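Local structure of scallop myosin (Argopecten irradians, 1WDC) at residues 20-24 with 67-73. The protein serves as the calcium-binding regulatory light chain of molluscan muscle myosin, responsible for calcium-dependent control of its Mg-ATPase. Sequence-based numbering, arbitrary orientation.
Sequences MKEAF and LNFTMFL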
ATOM      1  N   MET B  20     -14.617   3.495  32.975  1.00 62.69           N
ATOM      2  CA  MET B  20     -13.352   3.437  33.734  1.00 60.53           C
ATOM      3  C   MET B  20     -13.494   3.731  35.232  1.00 57.71           C
ATOM      4  O   MET B  20     -12.688   3.282  36.046  1.00 54.64           O
ATOM      5  CB  MET B  20     -12.340   4.406  33.134  1.00 60.10           C
ATOM      6  CG  MET B  20     -12.183   4.260  31.650  1.00 62.56           C
ATOM      7  SD  MET B  20     -10.475   4.260  31.185  1.00 71.64           S
ATOM      8  CE  MET B  20     -10.524   3.147  29.779  1.00 71.18           C
ATOM      9  N   LYS B  21     -14.412   4.637  35.536  1.00 54.71           N
ATOM     10  CA  LYS B  21     -14.890   4.880  36.879  1.00 53.96           C
ATOM     11  C   LYS B  21     -15.324   3.588  37.568  1.00 50.19           C
ATOM     12  O   LYS B  21     -15.053   3.395  38.737  1.00 48.67           O
ATOM     13  CB  LYS B  21     -16.070   5.850  36.797  1.00 59.74           C
ATOM     14  CG  LYS B  21     -15.904   7.113  37.602  1.00 66.92           C
ATOM     15  CD  LYS B  21     -16.215   6.847  39.070  1.00 74.29           C
ATOM     16  CE  LYS B  21     -15.268   7.627  39.981  1.00 78.15           C
ATOM     17  NZ  LYS B  21     -13.859   7.140  39.861  1.00 79.61           N
ATOM     18  N   GLU B  22     -16.059   2.740  36.858  1.00 49.64           N
ATOM     19  CA  GLU B  22     -16.581   1.500  37.432  1.00 48.38           C
ATOM     20  C   GLU B  22     -15.494   0.445  37.505  1.00 43.09           C
ATOM     21  O   GLU B  22     -15.520  -0.406  38.380  1.00 42.42           O
ATOM     22  CB  GLU B  22     -17.750   0.955  36.596  1.00 56.24           C
ATOM     23  CG  GLU B  22     -19.078   0.784  37.368  1.00 69.73           C
ATOM     24  CD  GLU B  22     -19.139  -0.471  38.281  1.00 79.32           C
ATOM     25  OE1 GLU B  22     -18.457  -0.481  39.344  1.00 84.81           O
ATOM     26  OE2 GLU B  22     -19.941  -1.406  37.982  1.00 80.04           O
ATOM     27  N   ALA B  23     -14.632   0.419  36.493  1.00 38.07           N
ATOM     28  CA  ALA B  23     -13.466  -0.450  36.507  1.00 33.73           C
ATOM     29  C   ALA B  23     -12.597  -0.018  37.679  1.00 33.47           C
ATOM     30  O   ALA B  23     -12.201  -0.850  38.492  1.00 34.32           O
ATOM     31  CB  ALA B  23     -12.684  -0.323  35.201  1.00 28.53           C
ATOM     32  N   PHE B  24     -12.455   1.296  37.848  1.00 28.96           N
ATOM     33  CA  PHE B  24     -11.587   1.834  38.879  1.00 34.41           C
ATOM     34  C   PHE B  24     -12.032   1.509  40.315  1.00 38.31           C
ATOM     35  O   PHE B  24     -11.194   1.349  41.210  1.00 37.95           O
ATOM     36  CB  PHE B  24     -11.444   3.351  38.717  1.00 36.34           C
ATOM     37  CG  PHE B  24     -10.620   3.989  39.789  1.00 33.64           C
ATOM     38  CD1 PHE B  24     -11.200   4.332  41.011  1.00 33.58           C
ATOM     39  CD2 PHE B  24      -9.231   4.087  39.640  1.00 32.53           C
ATOM     40  CE1 PHE B  24     -10.408   4.735  42.082  1.00 32.24           C
ATOM     41  CE2 PHE B  24      -8.416   4.495  40.702  1.00 32.25           C
ATOM     42  CZ  PHE B  24      -9.006   4.812  41.931  1.00 33.07           C
ATOM     43  N   LEU B  67      -2.339   7.513  42.781  1.00 36.23           N
ATOM     44  CA  LEU B  67      -3.201   6.911  41.769  1.00 33.60           C
ATOM     45  C   LEU B  67      -4.675   6.967  42.117  1.00 32.43           C
ATOM     46  O   LEU B  67      -5.305   5.949  42.374  1.00 32.19           O
ATOM     47  CB  LEU B  67      -2.763   5.469  41.506  1.00 36.00           C
ATOM     48  CG  LEU B  67      -3.102   4.736  40.197  1.00 34.70           C
ATOM     49  CD1 LEU B  67      -3.316   5.687  39.063  1.00 29.72           C
ATOM     50  CD2 LEU B  67      -1.949   3.774  39.887  1.00 33.91           C
ATOM     51  N   ASN B  68      -5.220   8.180  42.110  1.00 34.25           N
ATOM     52  CA  ASN B  68      -6.664   8.373  42.145  1.00 35.74           C
ATOM     53  C   ASN B  68      -7.261   8.249  40.731  1.00 34.80           C
ATOM     54  O   ASN B  68      -6.552   7.966  39.778  1.00 31.31           O
ATOM     55  CB  ASN B  68      -7.013   9.734  42.810  1.00 38.18           C
ATOM     56  CG  ASN B  68      -6.521  10.960  42.016  1.00 41.73           C
ATOM     57  OD1 ASN B  68      -5.913  10.842  40.939  1.00 44.83           O
ATOM     58  ND2 ASN B  68      -6.817  12.150  42.543  1.00 39.55           N
ATOM     59  N   PHE B  69      -8.572   8.369  40.608  1.00 33.90           N
ATOM     60  CA  PHE B  69      -9.190   8.226  39.298  1.00 37.70           C
ATOM     61  C   PHE B  69      -8.635   9.191  38.238  1.00 39.18           C
ATOM     62  O   PHE B  69      -8.416   8.805  37.096  1.00 41.77           O
ATOM     63  CB  PHE B  69     -10.697   8.387  39.400  1.00 37.58           C
ATOM     64  CG  PHE B  69     -11.408   8.088  38.122  1.00 42.54           C
ATOM     65  CD1 PHE B  69     -11.014   7.016  37.337  1.00 42.87           C
ATOM     66  CD2 PHE B  69     -12.386   8.948  37.642  1.00 45.75           C
ATOM     67  CE1 PHE B  69     -11.564   6.805  36.093  1.00 41.33           C
ATOM     68  CE2 PHE B  69     -12.946   8.744  36.392  1.00 47.23           C
ATOM     69  CZ  PHE B  69     -12.529   7.668  35.614  1.00 44.30           C
ATOM     70  N   THR B  70      -8.345  10.421  38.636  1.00 35.35           N
ATOM     71  CA  THR B  70      -7.920  11.442  37.694  1.00 33.32           C
ATOM     72  C   THR B  70      -6.597  11.051  37.043  1.00 34.52           C
ATOM     73  O   THR B  70      -6.396  11.218  35.831  1.00 35.98           O
ATOM     74  CB  THR B  70      -7.788  12.801  38.419  1.00 30.28           C
ATOM     75  OG1 THR B  70      -9.086  13.351  38.601  1.00 34.56           O
ATOM     76  CG2 THR B  70      -7.016  13.769  37.638  1.00 28.24           C
ATOM     77  N   MET B  71      -5.710  10.480  37.844  1.00 32.06           N
ATOM     78  CA  MET B  71      -4.427  10.028  37.348  1.00 31.14           C
ATOM     79  C   MET B  71      -4.621   8.698  36.557  1.00 31.11           C
ATOM     80  O   MET B  71      -3.887   8.435  35.583  1.00 27.55           O
ATOM     81  CB  MET B  71      -3.494   9.876  38.550  1.00 29.69           C
ATOM     82  CG  MET B  71      -2.344   8.945  38.375  1.00 34.38           C
ATOM     83  SD  MET B  71      -1.061   9.754  37.518  1.00 40.63           S
ATOM     84  CE  MET B  71      -1.554  11.468  37.741  1.00 51.35           C
ATOM     85  N   PHE B  72      -5.694   7.964  36.890  1.00 28.30           N
ATOM     86  CA  PHE B  72      -6.040   6.671  36.264  1.00 31.58           C
ATOM     87  C   PHE B  72      -6.521   6.894  34.829  1.00 31.67           C
ATOM     88  O   PHE B  72      -6.154   6.176  33.911  1.00 32.66           O
ATOM     89  CB  PHE B  72      -7.166   5.982  37.063  1.00 25.44           C
ATOM     90  CG  PHE B  72      -7.619   4.637  36.488  1.00 27.50           C
ATOM     91  CD1 PHE B  72      -6.932   3.458  36.792  1.00 29.07           C
ATOM     92  CD2 PHE B  72      -8.788   4.533  35.748  1.00 23.22           C
ATOM     93  CE1 PHE B  72      -7.419   2.204  36.372  1.00 31.00           C
ATOM     94  CE2 PHE B  72      -9.279   3.293  35.328  1.00 24.36           C
ATOM     95  CZ  PHE B  72      -8.596   2.126  35.640  1.00 24.35           C
ATOM     96  N   LEU B  73      -7.578   7.672  34.743  1.00 32.67           N
ATOM     97  CA  LEU B  73      -8.098   8.155  33.492  1.00 36.53           C
ATOM     98  C   LEU B  73      -6.975   8.593  32.576  1.00 36.92           C
ATOM     99  O   LEU B  73      -6.916   8.180  31.415  1.00 38.12           O
ATOM    100  CB  LEU B  73      -9.008   9.327  33.793  1.00 38.91           C
ATOM    101  CG  LEU B  73     -10.176   9.618  32.867  1.00 45.94           C
ATOM    102  CD1 LEU B  73     -10.674   8.371  32.120  1.00 41.44           C
ATOM    103  CD2 LEU B  73     -11.243  10.220  33.752  1.00 45.84           C
TER
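In the paired EF-hands of the N-terminal half, the helix leading into the magnesium-bearing loop packs against helix 69-79 through a cluster of Phe24, Phe69 and Phe72. The short helical segments 20-24 and 69-73 cross at 119°, their axes 10.6 Å apart, a separation that bulky aromatic side chains can fill. With CG anti to the backbone N (chi1 177°), Phe24 points at helix 69-79 and turns its edge to the face of Phe72, CD2 standing 3.6 Å from Phe72 CG in an edge-to-face pair. The Phe24 and Phe69 rings meet obliquely, centroids 5.7 Å apart, while Phe69 N lies over a face of Phe24. At the more exposed margin, the bent chain of Lys21 folds over one face of Phe69 and brings NZ to 3.6 Å from that ring's centroid, an off-centre cation-pi contact, with Lys21 CG making a CH-pi contact beside it. Were Phe69 replaced by an alanine, the Lys21 ammonium would probably lose its aromatic partner and a gap would open beside Phe24 and Met20. Met20, apolar and buried, sets its CB at the edges of the Phe69 and Phe72 rings, 3.9 Å from CE1 of Phe69 and from CE2 of Phe72, while the rest of its chain leads away. Asn68 caps helix 69-79, its short amide bending back so that OD1 accepts from first-turn Met71 N at 3.1 Å. Such phenylalanine packing between the first and last helices is typical of an EF-hand pair.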